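Local coordinates for cryptic loci regulator 2 (PDB 5IKJ), which acts upstream of histone deacetylases to promote heterochromatic silencing, being needed for nucleosome positioning and for gene silencing by the Snf2/Hdac-containing repressor complex SHREC in fission yeast, at residues Pro13-Val18 and Glu140-Ala145; Cys17-Gly22 and Leu190-Ser195; Leu54-Cys59 and Ala145-Asn150; Leu135-Glu140 and Phe353-Tyr358. All coordinates share one frame; numbering follows the deposited sequence.

Interaction 1 (Pro13-Val18 and Glu140-Ala145); sequences PAITCV and ENYYLA
I15 uses both backbone polar atoms across this contact: I15 N donates to Y143 O at 2.9 Å, with an N-H...O angle of 164°, and I15 O accepts from A145 N at 2.8 Å. A longer bond of 3.2 Å runs from Y143 N to P13 O, which the CA-H of Y142 also approaches. Bonds from I15 to the residues before and after L144 mark a parallel bridge. Strands 14-17 and 143-144 thus make a parallel sheet, and I15 and T16 pair antiparallel with a strand of another protein's chain, carrying it across the interface. On one face of the sheet the Y143 ring covers A14, whose CA stands 3.9 Å above the ring plane; A14 CB reaches Y143 OH at 3.5 Å. Y142 holds CG anti to its carbonyl carbon (chi1 -70°), beside P13, whose CG sits over the ring in a CH-pi contact, 3.7 Å from the centroid and 14° off the normal. I15 CD1 lies at the ring's edge, 3.8 Å from Y142 CD2, and Y142 OH hydrogen-bonds to T136 O. An alanine in place of Y142 would probably leave P13 without this aromatic face and T136 O without its phenol.

Interaction 2 (Cys17-Gly22 and Leu190-Ser195); sequences CVWSDG and LYWLIS
W19 and L193 carry this contact, in which the loop following strand 14-17 packs against the last turns of helix 183-195, the helix that supplies the zinc ligand H189. The polar link is a single weak hydrogen bond: W19 NE1 donates to L193 O at 2.9 Å, but with an N-H...O angle of 122°. Beyond the two segments, D21 OD2 bonds to H189 NE2 and D21 OD1 to Y151 OH, which makes D21 a second-shell residue of the zinc site. Aromatic contacts centre on the W19 indole. L193 CD2 lies over one face of its six-membered ring, 3.9 Å from the centroid, a CH-pi contact. W192 CH2 meets the rim of that ring 3.8 Å from W19 CZ2, the two planes turned 68° apart. The apolar part is supplied by C17: with chi1 at -72° its SG stands beside the backbone N and faces the helix, 3.7 Å from L190 CD1 and 4.1 Å from I194 CG2.

Interaction 3 (Leu54-Cys59 and Ala145-Asn150); sequences LYRQIC and ASLPTN
R56 reaches L147 with its CG anti to the carbonyl carbon (chi1 -63°) and its CD in line with the extended chain, until a near-eclipsed chi3 of -3° folds NE back toward CB. L147 answers with CG likewise anti to its own carbonyl carbon (chi1 -75°). The arrangement joins one side of helix 50-67 to the loop that leads from strand 143-144 to strand 152-156. No hydrogen bond crosses between the two segments, and the evidence is of packing: the aliphatic part of R56 lies across L147, with R56 CD 4.0 Å from L147 CG and 3.9 Å from L147 N. Beyond the bend the guanidinium lies beside the loop backbone, R56 NH2 standing 3.6 Å from A145 O. Its polar bonds go to neighbours, R56 NE to L144 O and R56 NH1 to N52 OD1, two bonds that limit rotation of the guanidinium; the oxygens of L144, A145 and N52 would probably help to stabilise its positive charge. Within the loop, S146 OG donates to L147 O at 3.1 Å. Y55, which also packs on V183 and F186 of helix 183-195, completes the apolar patch by bringing its CD1 to 4.2 Å from L147 CD2.

Interaction 4 (Leu135-Glu140 and Phe353-Tyr358); sequences LTDSFE and FHDENY
L135 pairs in parallel with D355, its N giving a weak bond to H354 O (2.8 Å, N-H...O angle 128°) and its O accepting from E356 N. The latter bond measures a short 2.6 Å, an exact length that is doubtful. The L135 and F353 side chains run side by side in the same direction, L135 CD2 3.5 Å from F353 CD1, and both also pack on apolar side chains of a chain of another protein. This bridge belongs to the two-stranded parallel sheet of strands 133-135 and 353-355. Past it, E356 extends beside the chain at T136, with E356 OE2 3.6 Å from T136 CB. D355 CG lies anti to the backbone N (chi1 -160°), on the side of D137. The two carboxylates, their planes 23° apart, come close: D137 OD2 is 2.8 Å from D355 OD1. K83 forms a salt bridge with D137 OD2 and probably eases the repulsion. An alanine in place of D355 would probably open a gap beside D137 OD2 and leave D137 as the lone carboxylate of the pair facing K83.

Interactions 1, 2 and 3 form a compact cluster, with centres 8 to 13 Å apart; interaction 4 lies beside interaction 1, also about 13 Å between centres, but more than 20 Å from interactions 2 and 3. Interactions 1 and 2 share C17 and V18, so the N-terminal strand runs from one into the other, and A145 passes the chain from interaction 1 to interaction 3. L144 is a meeting point, its CD2 packing on C59 of helix 50-67 and on L190 of helix 183-195. Residues 135-140 lead directly into 140-145, and P13 CG packs on T136 CG2. The segments of interaction 1 alternate along the chain with those of 3 and of 4. Interaction 4 thus joins strand 353-355, 213 residues on, to the zinc-site region.

Interaction 1 (Pro13-Val18 and Glu140-Ala145)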
loop_
_atom_site.group_PDB
_atom_site.type_symbol
_atom_site.label_atom_id
_atom_site.label_comp_id
_atom_site.label_asym_id
_atom_site.label_seq_id
_atom_site.Cartn_x
_atom_site.Cartn_y
_atom_site.Cartn_z
ATOM N N PRO A 13 -8.295 -20.223 -15.892
ATOM C CA PRO A 13 -7.191 -19.531 -16.576
ATOM C C PRO A 13 -5.880 -20.290 -16.427
ATOM O O PRO A 13 -5.508 -20.714 -15.331
ATOM C CB PRO A 13 -7.143 -18.165 -15.879
ATOM C CG PRO A 13 -8.498 -18.000 -15.260
ATOM C CD PRO A 13 -8.913 -19.377 -14.858
ATOM N N ALA A 14 -5.177 -20.450 -17.545
ATOM C CA ALA A 14 -3.926 -21.191 -17.596
ATOM C C ALA A 14 -2.766 -20.218 -17.767
ATOM O O ALA A 14 -2.771 -19.398 -18.690
ATOM C CB ALA A 14 -3.949 -22.206 -18.739
ATOM N N ILE A 15 -1.774 -20.321 -16.881
ATOM C CA ILE A 15 -0.656 -19.384 -16.824
ATOM C C ILE A 15 0.571 -20.023 -17.457
ATOM O O ILE A 15 0.864 -21.202 -17.224
ATOM C CB ILE A 15 -0.370 -18.961 -15.368
ATOM C CG1 ILE A 15 -1.537 -18.139 -14.813
ATOM C CG2 ILE A 15 0.926 -18.157 -15.278
ATOM C CD1 ILE A 15 -1.493 -17.949 -13.310
ATOM N N THR A 16 1.294 -19.240 -18.258
ATOM C CA THR A 16 2.550 -19.665 -18.858
ATOM C C THR A 16 3.620 -18.618 -18.585
ATOM O O THR A 16 3.338 -17.418 -18.529
ATOM C CB THR A 16 2.418 -19.878 -20.375
ATOM O OG1 THR A 16 1.272 -20.692 -20.651
ATOM C CG2 THR A 16 3.661 -20.557 -20.938
ATOM N N CYS A 17 4.854 -19.083 -18.412
ATOM C CA CYS A 17 5.982 -18.189 -18.189
ATOM C C CYS A 17 6.532 -17.696 -19.521
ATOM O O CYS A 17 6.762 -18.489 -20.439
ATOM C CB CYS A 17 7.081 -18.897 -17.400
ATOM S SG CYS A 17 6.685 -19.173 -15.666
ATOM N N VAL A 18 6.749 -16.384 -19.621
ATOM C CA VAL A 18 7.306 -15.813 -20.843
ATOM C C VAL A 18 8.758 -16.240 -21.019
ATOM O O VAL A 18 9.197 -16.544 -22.134
ATOM C CB VAL A 18 7.159 -14.280 -20.824
ATOM C CG1 VAL A 18 7.981 -13.636 -21.936
ATOM C CG2 VAL A 18 5.693 -13.893 -20.963
ATOM N N GLU A 140 -8.486 -19.051 -7.127
ATOM C CA GLU A 140 -8.360 -20.461 -6.780
ATOM C C GLU A 140 -8.437 -21.374 -7.996
ATOM O O GLU A 140 -8.098 -22.557 -7.880
ATOM C CB GLU A 140 -9.442 -20.855 -5.771
ATOM C CG GLU A 140 -9.289 -20.194 -4.408
ATOM C CD GLU A 140 -10.025 -20.938 -3.309
ATOM O OE1 GLU A 140 -11.171 -21.376 -3.548
ATOM O OE2 GLU A 140 -9.454 -21.093 -2.208
ATOM N N ASN A 141 -8.862 -20.860 -9.151
ATOM C CA ASN A 141 -8.979 -21.668 -10.358
ATOM C C ASN A 141 -7.744 -21.610 -11.245
ATOM O O ASN A 141 -7.551 -22.512 -12.069
ATOM C CB ASN A 141 -10.196 -21.222 -11.175
ATOM C CG ASN A 141 -11.481 -21.878 -10.715
ATOM O OD1 ASN A 141 -11.662 -22.156 -9.529
ATOM N ND2 ASN A 141 -12.378 -22.139 -11.656
ATOM N N TYR A 142 -6.910 -20.584 -11.103
ATOM C CA TYR A 142 -5.735 -20.457 -11.952
ATOM C C TYR A 142 -4.796 -21.641 -11.740
ATOM O O TYR A 142 -4.788 -22.284 -10.688
ATOM C CB TYR A 142 -4.997 -19.149 -11.664
ATOM C CG TYR A 142 -5.724 -17.902 -12.119
ATOM C CD1 TYR A 142 -6.998 -17.607 -11.656
ATOM C CD2 TYR A 142 -5.126 -17.007 -13.000
ATOM C CE1 TYR A 142 -7.661 -16.464 -12.061
ATOM C CE2 TYR A 142 -5.782 -15.861 -13.411
ATOM C CZ TYR A 142 -7.050 -15.596 -12.938
ATOM O OH TYR A 142 -7.710 -14.460 -13.343
ATOM N N TYR A 143 -3.995 -21.924 -12.763
ATOM C CA TYR A 143 -3.066 -23.041 -12.705
ATOM C C TYR A 143 -2.004 -22.847 -13.776
ATOM O O TYR A 143 -2.255 -22.225 -14.812
ATOM C CB TYR A 143 -3.784 -24.379 -12.902
ATOM C CG TYR A 143 -4.161 -24.666 -14.337
ATOM C CD1 TYR A 143 -5.341 -24.172 -14.878
ATOM C CD2 TYR A 143 -3.338 -25.433 -15.150
ATOM C CE1 TYR A 143 -5.689 -24.434 -16.190
ATOM C CE2 TYR A 143 -3.675 -25.699 -16.460
ATOM C CZ TYR A 143 -4.852 -25.199 -16.977
ATOM O OH TYR A 143 -5.190 -25.464 -18.285
ATOM N N LEU A 144 -0.816 -23.384 -13.513
ATOM C CA LEU A 144 0.278 -23.329 -14.477
ATOM C C LEU A 144 -0.019 -24.273 -15.634
ATOM O O LEU A 144 -0.079 -25.494 -15.451
ATOM C CB LEU A 144 1.598 -23.697 -13.804
ATOM C CG LEU A 144 2.551 -22.540 -13.496
ATOM C CD1 LEU A 144 1.858 -21.456 -12.681
ATOM C CD2 LEU A 144 3.781 -23.056 -12.765
ATOM N N ALA A 145 -0.217 -23.708 -16.829
ATOM C CA ALA A 145 -0.327 -24.533 -18.027
ATOM C C ALA A 145 0.852 -25.481 -18.146
ATOM O O ALA A 145 0.704 -26.607 -18.633
ATOM C CB ALA A 145 -0.400 -23.652 -19.276
#

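Interaction 2 (Cys17-Gly22 and Leu190-Ser195)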
loop_
_atom_site.group_PDB
_atom_site.type_symbol
_atom_site.label_atom_id
_atom_site.label_comp_id
_atom_site.label_asym_id
_atom_site.label_seq_id
_atom_site.Cartn_x
_atom_site.Cartn_y
_atom_site.Cartn_z
ATOM N N CYS A 17 4.854 -19.083 -18.412
ATOM C CA CYS A 17 5.982 -18.189 -18.189
ATOM C C CYS A 17 6.532 -17.696 -19.521
ATOM O O CYS A 17 6.762 -18.489 -20.439
ATOM C CB CYS A 17 7.081 -18.897 -17.400
ATOM S SG CYS A 17 6.685 -19.173 -15.666
ATOM N N VAL A 18 6.749 -16.384 -19.621
ATOM C CA VAL A 18 7.306 -15.813 -20.843
ATOM C C VAL A 18 8.758 -16.240 -21.019
ATOM O O VAL A 18 9.197 -16.544 -22.134
ATOM C CB VAL A 18 7.159 -14.280 -20.824
ATOM C CG1 VAL A 18 7.981 -13.636 -21.936
ATOM C CG2 VAL A 18 5.693 -13.893 -20.963
ATOM N N TRP A 19 9.527 -16.264 -19.932
ATOM C CA TRP A 19 10.934 -16.630 -19.992
ATOM C C TRP A 19 11.279 -17.505 -18.793
ATOM O O TRP A 19 10.550 -17.549 -17.799
ATOM C CB TRP A 19 11.840 -15.390 -20.025
ATOM C CG TRP A 19 12.202 -14.866 -18.671
ATOM C CD1 TRP A 19 11.419 -14.116 -17.843
ATOM C CD2 TRP A 19 13.451 -15.045 -17.990
ATOM N NE1 TRP A 19 12.101 -13.821 -16.686
ATOM C CE2 TRP A 19 13.350 -14.380 -16.752
ATOM C CE3 TRP A 19 14.641 -15.705 -18.306
ATOM C CZ2 TRP A 19 14.396 -14.355 -15.831
ATOM C CZ3 TRP A 19 15.677 -15.680 -17.390
ATOM C CH2 TRP A 19 15.548 -15.011 -16.169
ATOM N N SER A 20 12.410 -18.198 -18.899
ATOM C CA SER A 20 12.839 -19.130 -17.867
ATOM C C SER A 20 14.359 -19.192 -17.834
ATOM O O SER A 20 15.010 -19.227 -18.880
ATOM C CB SER A 20 12.267 -20.533 -18.111
ATOM O OG SER A 20 12.970 -21.506 -17.359
ATOM N N ASP A 21 14.913 -19.205 -16.623
ATOM C CA ASP A 21 16.339 -19.403 -16.412
ATOM C C ASP A 21 16.702 -20.872 -16.231
ATOM O O ASP A 21 17.858 -21.181 -15.924
ATOM C CB ASP A 21 16.803 -18.606 -15.189
ATOM C CG ASP A 21 16.246 -19.155 -13.889
ATOM O OD1 ASP A 21 15.171 -19.793 -13.920
ATOM O OD2 ASP A 21 16.882 -18.952 -12.834
ATOM N N GLY A 22 15.745 -21.778 -16.419
ATOM C CA GLY A 22 16.005 -23.182 -16.162
ATOM C C GLY A 22 17.105 -23.733 -17.048
ATOM O O GLY A 22 17.281 -23.318 -18.195
ATOM N N LEU A 190 9.571 -18.590 -8.843
ATOM C CA LEU A 190 8.547 -18.457 -9.874
ATOM C C LEU A 190 8.045 -17.023 -9.960
ATOM O O LEU A 190 7.888 -16.473 -11.057
ATOM C CB LEU A 190 7.384 -19.407 -9.587
ATOM C CG LEU A 190 6.209 -19.337 -10.569
ATOM C CD1 LEU A 190 6.650 -19.732 -11.969
ATOM C CD2 LEU A 190 5.054 -20.210 -10.103
ATOM N N TYR A 191 7.779 -16.404 -8.808
ATOM C CA TYR A 191 7.272 -15.038 -8.791
ATOM C C TYR A 191 8.304 -14.059 -9.341
ATOM O O TYR A 191 7.947 -13.074 -9.995
ATOM C CB TYR A 191 6.869 -14.666 -7.366
ATOM C CG TYR A 191 6.396 -13.244 -7.197
ATOM C CD1 TYR A 191 5.105 -12.873 -7.550
ATOM C CD2 TYR A 191 7.236 -12.275 -6.668
ATOM C CE1 TYR A 191 4.669 -11.574 -7.388
ATOM C CE2 TYR A 191 6.809 -10.975 -6.503
ATOM C CZ TYR A 191 5.525 -10.630 -6.864
ATOM O OH TYR A 191 5.096 -9.332 -6.702
ATOM N N TRP A 192 9.589 -14.317 -9.087
ATOM C CA TRP A 192 10.641 -13.475 -9.647
ATOM C C TRP A 192 10.716 -13.618 -11.162
ATOM O O TRP A 192 10.988 -12.642 -11.870
ATOM C CB TRP A 192 11.983 -13.832 -9.009
ATOM C CG TRP A 192 13.158 -13.162 -9.647
ATOM C CD1 TRP A 192 13.596 -11.889 -9.425
ATOM C CD2 TRP A 192 14.056 -13.733 -10.606
ATOM N NE1 TRP A 192 14.707 -11.630 -10.190
ATOM C CE2 TRP A 192 15.010 -12.747 -10.924
ATOM C CE3 TRP A 192 14.144 -14.983 -11.229
ATOM C CZ2 TRP A 192 16.039 -12.969 -11.837
ATOM C CZ3 TRP A 192 15.166 -15.201 -12.136
ATOM C CH2 TRP A 192 16.100 -14.200 -12.431
ATOM N N LEU A 193 10.476 -14.826 -11.678
ATOM C CA LEU A 193 10.572 -15.051 -13.117
ATOM C C LEU A 193 9.537 -14.235 -13.879
ATOM O O LEU A 193 9.814 -13.743 -14.978
ATOM C CB LEU A 193 10.407 -16.538 -13.430
ATOM C CG LEU A 193 11.635 -17.427 -13.225
ATOM C CD1 LEU A 193 11.254 -18.889 -13.396
ATOM C CD2 LEU A 193 12.750 -17.048 -14.192
ATOM N N ILE A 194 8.340 -14.075 -13.314
ATOM C CA ILE A 194 7.279 -13.359 -14.012
ATOM C C ILE A 194 7.226 -11.876 -13.659
ATOM O O ILE A 194 6.583 -11.103 -14.384
ATOM C CB ILE A 194 5.906 -13.994 -13.733
ATOM C CG1 ILE A 194 5.556 -13.889 -12.256
ATOM C CG2 ILE A 194 5.881 -15.448 -14.182
ATOM C CD1 ILE A 194 4.657 -12.735 -11.928
ATOM N N SER A 195 7.877 -11.455 -12.574
ATOM C CA SER A 195 7.788 -10.077 -12.098
ATOM C C SER A 195 9.002 -9.233 -12.469
ATOM O O SER A 195 8.845 -8.118 -12.974
ATOM C CB SER A 195 7.591 -10.057 -10.578
ATOM O OG SER A 195 6.257 -10.393 -10.235
#

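Interaction 3 (Leu54-Cys59 and Ala145-Asn150)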
loop_
_atom_site.group_PDB
_atom_site.type_symbol
_atom_site.label_atom_id
_atom_site.label_comp_id
_atom_site.label_asym_id
_atom_site.label_seq_id
_atom_site.Cartn_x
_atom_site.Cartn_y
_atom_site.Cartn_z
ATOM N N LEU A 54 -1.305 -31.161 -9.617
ATOM C CA LEU A 54 -1.543 -30.514 -8.331
ATOM C C LEU A 54 -0.445 -29.505 -8.017
ATOM O O LEU A 54 -0.722 -28.409 -7.514
ATOM C CB LEU A 54 -1.638 -31.565 -7.224
ATOM C CG LEU A 54 -1.820 -31.027 -5.801
ATOM C CD1 LEU A 54 -3.130 -30.266 -5.676
ATOM C CD2 LEU A 54 -1.753 -32.160 -4.791
ATOM N N TYR A 55 0.808 -29.864 -8.299
ATOM C CA TYR A 55 1.914 -28.928 -8.122
ATOM C C TYR A 55 1.676 -27.655 -8.924
ATOM O O TYR A 55 1.772 -26.541 -8.392
ATOM C CB TYR A 55 3.221 -29.601 -8.547
ATOM C CG TYR A 55 4.481 -28.878 -8.122
ATOM C CD1 TYR A 55 4.953 -27.782 -8.832
ATOM C CD2 TYR A 55 5.209 -29.307 -7.020
ATOM C CE1 TYR A 55 6.109 -27.127 -8.448
ATOM C CE2 TYR A 55 6.366 -28.658 -6.629
ATOM C CZ TYR A 55 6.811 -27.569 -7.347
ATOM O OH TYR A 55 7.962 -26.922 -6.962
ATOM N N ARG A 56 1.350 -27.803 -10.211
ATOM C CA ARG A 56 1.114 -26.648 -11.067
ATOM C C ARG A 56 -0.186 -25.928 -10.731
ATOM O O ARG A 56 -0.322 -24.743 -11.053
ATOM C CB ARG A 56 1.116 -27.086 -12.532
ATOM C CG ARG A 56 2.458 -27.647 -12.998
ATOM C CD ARG A 56 2.452 -28.037 -14.474
ATOM N NE ARG A 56 1.146 -27.845 -15.099
ATOM C CZ ARG A 56 0.294 -28.817 -15.420
ATOM N NH1 ARG A 56 0.589 -30.089 -15.196
ATOM N NH2 ARG A 56 -0.866 -28.507 -15.981
ATOM N N GLN A 57 -1.140 -26.608 -10.090
ATOM C CA GLN A 57 -2.349 -25.926 -9.638
ATOM C C GLN A 57 -2.056 -25.028 -8.444
ATOM O O GLN A 57 -2.591 -23.917 -8.345
ATOM C CB GLN A 57 -3.432 -26.944 -9.281
ATOM C CG GLN A 57 -4.073 -27.631 -10.473
ATOM C CD GLN A 57 -5.131 -28.633 -10.057
ATOM O OE1 GLN A 57 -4.890 -29.490 -9.205
ATOM N NE2 GLN A 57 -6.315 -28.525 -10.646
ATOM N N ILE A 58 -1.215 -25.497 -7.521
ATOM C CA ILE A 58 -0.846 -24.688 -6.363
ATOM C C ILE A 58 -0.016 -23.489 -6.803
ATOM O O ILE A 58 -0.244 -22.356 -6.361
ATOM C CB ILE A 58 -0.097 -25.552 -5.332
ATOM C CG1 ILE A 58 -1.031 -26.627 -4.767
ATOM C CG2 ILE A 58 0.454 -24.692 -4.200
ATOM C CD1 ILE A 58 -0.324 -27.898 -4.350
ATOM N N CYS A 59 0.964 -23.722 -7.678
ATOM C CA CYS A 59 1.769 -22.625 -8.208
ATOM C C CYS A 59 0.889 -21.572 -8.869
ATOM O O CYS A 59 1.050 -20.370 -8.625
ATOM C CB CYS A 59 2.797 -23.164 -9.203
ATOM S SG CYS A 59 4.149 -24.097 -8.467
ATOM N N ALA A 145 -0.217 -23.708 -16.829
ATOM C CA ALA A 145 -0.327 -24.533 -18.027
ATOM C C ALA A 145 0.852 -25.481 -18.146
ATOM O O ALA A 145 0.704 -26.607 -18.633
ATOM C CB ALA A 145 -0.400 -23.652 -19.276
ATOM N N SER A 146 2.027 -25.045 -17.705
ATOM C CA SER A 146 3.252 -25.809 -17.874
ATOM C C SER A 146 4.300 -25.264 -16.918
ATOM O O SER A 146 4.308 -24.071 -16.603
ATOM C CB SER A 146 3.756 -25.730 -19.319
ATOM O OG SER A 146 5.061 -26.267 -19.436
ATOM N N LEU A 147 5.178 -26.148 -16.458
ATOM C CA LEU A 147 6.303 -25.706 -15.657
ATOM C C LEU A 147 7.242 -24.858 -16.514
ATOM O O LEU A 147 7.308 -25.035 -17.734
ATOM C CB LEU A 147 7.063 -26.898 -15.084
ATOM C CG LEU A 147 6.399 -27.637 -13.921
ATOM C CD1 LEU A 147 7.114 -28.955 -13.672
ATOM C CD2 LEU A 147 6.396 -26.784 -12.661
ATOM N N PRO A 148 7.974 -23.927 -15.906
ATOM C CA PRO A 148 8.912 -23.117 -16.692
ATOM C C PRO A 148 9.888 -24.008 -17.444
ATOM O O PRO A 148 10.353 -25.025 -16.927
ATOM C CB PRO A 148 9.621 -22.259 -15.637
ATOM C CG PRO A 148 8.733 -22.296 -14.435
ATOM C CD PRO A 148 8.034 -23.612 -14.469
ATOM N N THR A 149 10.178 -23.621 -18.687
ATOM C CA THR A 149 11.068 -24.396 -19.543
ATOM C C THR A 149 12.315 -24.829 -18.783
ATOM O O THR A 149 12.918 -24.045 -18.049
ATOM C CB THR A 149 11.461 -23.568 -20.774
ATOM O OG1 THR A 149 10.297 -23.323 -21.574
ATOM C CG2 THR A 149 12.510 -24.291 -21.620
ATOM N N ASN A 150 12.681 -26.099 -18.960
ATOM C CA ASN A 150 13.889 -26.728 -18.418
ATOM C C ASN A 150 13.800 -27.036 -16.928
ATOM O O ASN A 150 14.825 -27.392 -16.327
ATOM C CB ASN A 150 15.144 -25.886 -18.675
ATOM C CG ASN A 150 15.610 -25.965 -20.115
ATOM O OD1 ASN A 150 14.839 -26.307 -21.011
ATOM N ND2 ASN A 150 16.881 -25.658 -20.343
#

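Interaction 4 (Leu135-Glu140 and Phe353-Tyr358)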
loop_
_atom_site.group_PDB
_atom_site.type_symbol
_atom_site.label_atom_id
_atom_site.label_comp_id
_atom_site.label_asym_id
_atom_site.label_seq_id
_atom_site.Cartn_x
_atom_site.Cartn_y
_atom_site.Cartn_z
ATOM N N LEU A 135 -11.360 -12.213 -17.654
ATOM C CA LEU A 135 -10.849 -13.233 -16.754
ATOM C C LEU A 135 -11.693 -13.275 -15.491
ATOM O O LEU A 135 -12.204 -12.248 -15.036
ATOM C CB LEU A 135 -9.388 -12.936 -16.394
ATOM C CG LEU A 135 -8.286 -13.929 -16.758
ATOM C CD1 LEU A 135 -8.355 -14.360 -18.217
ATOM C CD2 LEU A 135 -6.944 -13.279 -16.460
ATOM N N THR A 136 -11.830 -14.471 -14.926
ATOM C CA THR A 136 -12.456 -14.609 -13.620
ATOM C C THR A 136 -11.514 -14.110 -12.528
ATOM O O THR A 136 -10.290 -14.241 -12.623
ATOM C CB THR A 136 -12.843 -16.066 -13.350
ATOM O OG1 THR A 136 -13.343 -16.190 -12.013
ATOM C CG2 THR A 136 -11.648 -16.999 -13.527
ATOM N N ASP A 137 -12.098 -13.529 -11.481
ATOM C CA ASP A 137 -11.333 -12.965 -10.377
ATOM C C ASP A 137 -11.171 -13.929 -9.209
ATOM O O ASP A 137 -10.560 -13.562 -8.200
ATOM C CB ASP A 137 -11.986 -11.667 -9.888
ATOM C CG ASP A 137 -13.461 -11.835 -9.581
ATOM O OD1 ASP A 137 -13.894 -12.979 -9.333
ATOM O OD2 ASP A 137 -14.187 -10.818 -9.585
ATOM N N SER A 138 -11.700 -15.146 -9.316
ATOM C CA SER A 138 -11.497 -16.176 -8.299
ATOM C C SER A 138 -10.195 -16.891 -8.631
ATOM O O SER A 138 -10.157 -17.769 -9.496
ATOM C CB SER A 138 -12.676 -17.140 -8.257
ATOM O OG SER A 138 -12.806 -17.840 -9.483
ATOM N N PHE A 139 -9.120 -16.512 -7.939
ATOM C CA PHE A 139 -7.794 -17.002 -8.293
ATOM C C PHE A 139 -7.562 -18.447 -7.878
ATOM O O PHE A 139 -6.534 -19.020 -8.252
ATOM C CB PHE A 139 -6.731 -16.096 -7.676
ATOM C CG PHE A 139 -6.941 -14.641 -7.971
ATOM C CD1 PHE A 139 -6.902 -14.175 -9.275
ATOM C CD2 PHE A 139 -7.183 -13.739 -6.949
ATOM C CE1 PHE A 139 -7.101 -12.836 -9.554
ATOM C CE2 PHE A 139 -7.380 -12.398 -7.222
ATOM C CZ PHE A 139 -7.339 -11.946 -8.525
ATOM N N GLU A 140 -8.486 -19.051 -7.127
ATOM C CA GLU A 140 -8.360 -20.461 -6.780
ATOM C C GLU A 140 -8.437 -21.374 -7.996
ATOM O O GLU A 140 -8.098 -22.557 -7.880
ATOM C CB GLU A 140 -9.442 -20.855 -5.771
ATOM C CG GLU A 140 -9.289 -20.194 -4.408
ATOM C CD GLU A 140 -10.025 -20.938 -3.309
ATOM O OE1 GLU A 140 -11.171 -21.376 -3.548
ATOM O OE2 GLU A 140 -9.454 -21.093 -2.208
ATOM N N PHE A 353 -5.905 -7.234 -18.008
ATOM C CA PHE A 353 -6.788 -8.266 -17.482
ATOM C C PHE A 353 -7.928 -7.609 -16.715
ATOM O O PHE A 353 -7.693 -6.729 -15.879
ATOM C CB PHE A 353 -6.022 -9.225 -16.568
ATOM C CG PHE A 353 -4.802 -9.832 -17.204
ATOM C CD1 PHE A 353 -4.918 -10.876 -18.106
ATOM C CD2 PHE A 353 -3.537 -9.364 -16.889
ATOM C CE1 PHE A 353 -3.796 -11.438 -18.688
ATOM C CE2 PHE A 353 -2.410 -9.922 -17.466
ATOM C CZ PHE A 353 -2.540 -10.960 -18.367
ATOM N N HIS A 354 -9.157 -8.037 -17.001
ATOM C CA HIS A 354 -10.344 -7.486 -16.366
ATOM C C HIS A 354 -11.244 -8.620 -15.893
ATOM O O HIS A 354 -11.067 -9.783 -16.265
ATOM C CB HIS A 354 -11.114 -6.565 -17.324
ATOM C CG HIS A 354 -10.308 -5.413 -17.835
ATOM N ND1 HIS A 354 -9.202 -5.578 -18.640
ATOM C CD2 HIS A 354 -10.446 -4.078 -17.654
ATOM C CE1 HIS A 354 -8.693 -4.395 -18.934
ATOM N NE2 HIS A 354 -9.429 -3.468 -18.348
ATOM N N ASP A 355 -12.220 -8.263 -15.063
ATOM C CA ASP A 355 -13.173 -9.240 -14.556
ATOM C C ASP A 355 -14.143 -9.643 -15.661
ATOM O O ASP A 355 -14.791 -8.789 -16.275
ATOM C CB ASP A 355 -13.936 -8.665 -13.365
ATOM C CG ASP A 355 -14.574 -9.737 -12.504
ATOM O OD1 ASP A 355 -13.960 -10.810 -12.334
ATOM O OD2 ASP A 355 -15.691 -9.505 -11.994
ATOM N N GLU A 356 -14.248 -10.951 -15.911
ATOM C CA GLU A 356 -15.050 -11.422 -17.036
ATOM C C GLU A 356 -16.539 -11.190 -16.810
ATOM O O GLU A 356 -17.290 -11.022 -17.778
ATOM C CB GLU A 356 -14.779 -12.905 -17.297
ATOM C CG GLU A 356 -15.300 -13.851 -16.224
ATOM C CD GLU A 356 -15.066 -15.307 -16.576
ATOM O OE1 GLU A 356 -14.480 -15.575 -17.646
ATOM O OE2 GLU A 356 -15.470 -16.186 -15.785
ATOM N N ASN A 357 -16.987 -11.179 -15.554
ATOM C CA ASN A 357 -18.404 -11.022 -15.256
ATOM C C ASN A 357 -18.810 -9.580 -14.983
ATOM O O ASN A 357 -20.008 -9.276 -15.013
ATOM C CB ASN A 357 -18.794 -11.885 -14.051
ATOM C CG ASN A 357 -18.837 -13.366 -14.383
ATOM O OD1 ASN A 357 -18.748 -13.755 -15.547
ATOM N ND2 ASN A 357 -18.991 -14.196 -13.360
ATOM N N TYR A 358 -17.853 -8.687 -14.717
ATOM C CA TYR A 358 -18.178 -7.303 -14.401
ATOM C C TYR A 358 -17.224 -6.288 -15.016
ATOM O O TYR A 358 -17.462 -5.085 -14.870
ATOM C CB TYR A 358 -18.211 -7.100 -12.876
ATOM C CG TYR A 358 -19.418 -7.718 -12.205
ATOM C CD1 TYR A 358 -19.466 -9.079 -11.929
ATOM C CD2 TYR A 358 -20.508 -6.938 -11.843
ATOM C CE1 TYR A 358 -20.567 -9.645 -11.317
ATOM C CE2 TYR A 358 -21.611 -7.495 -11.229
ATOM C CZ TYR A 358 -21.637 -8.849 -10.968
ATOM O OH TYR A 358 -22.734 -9.410 -10.356
#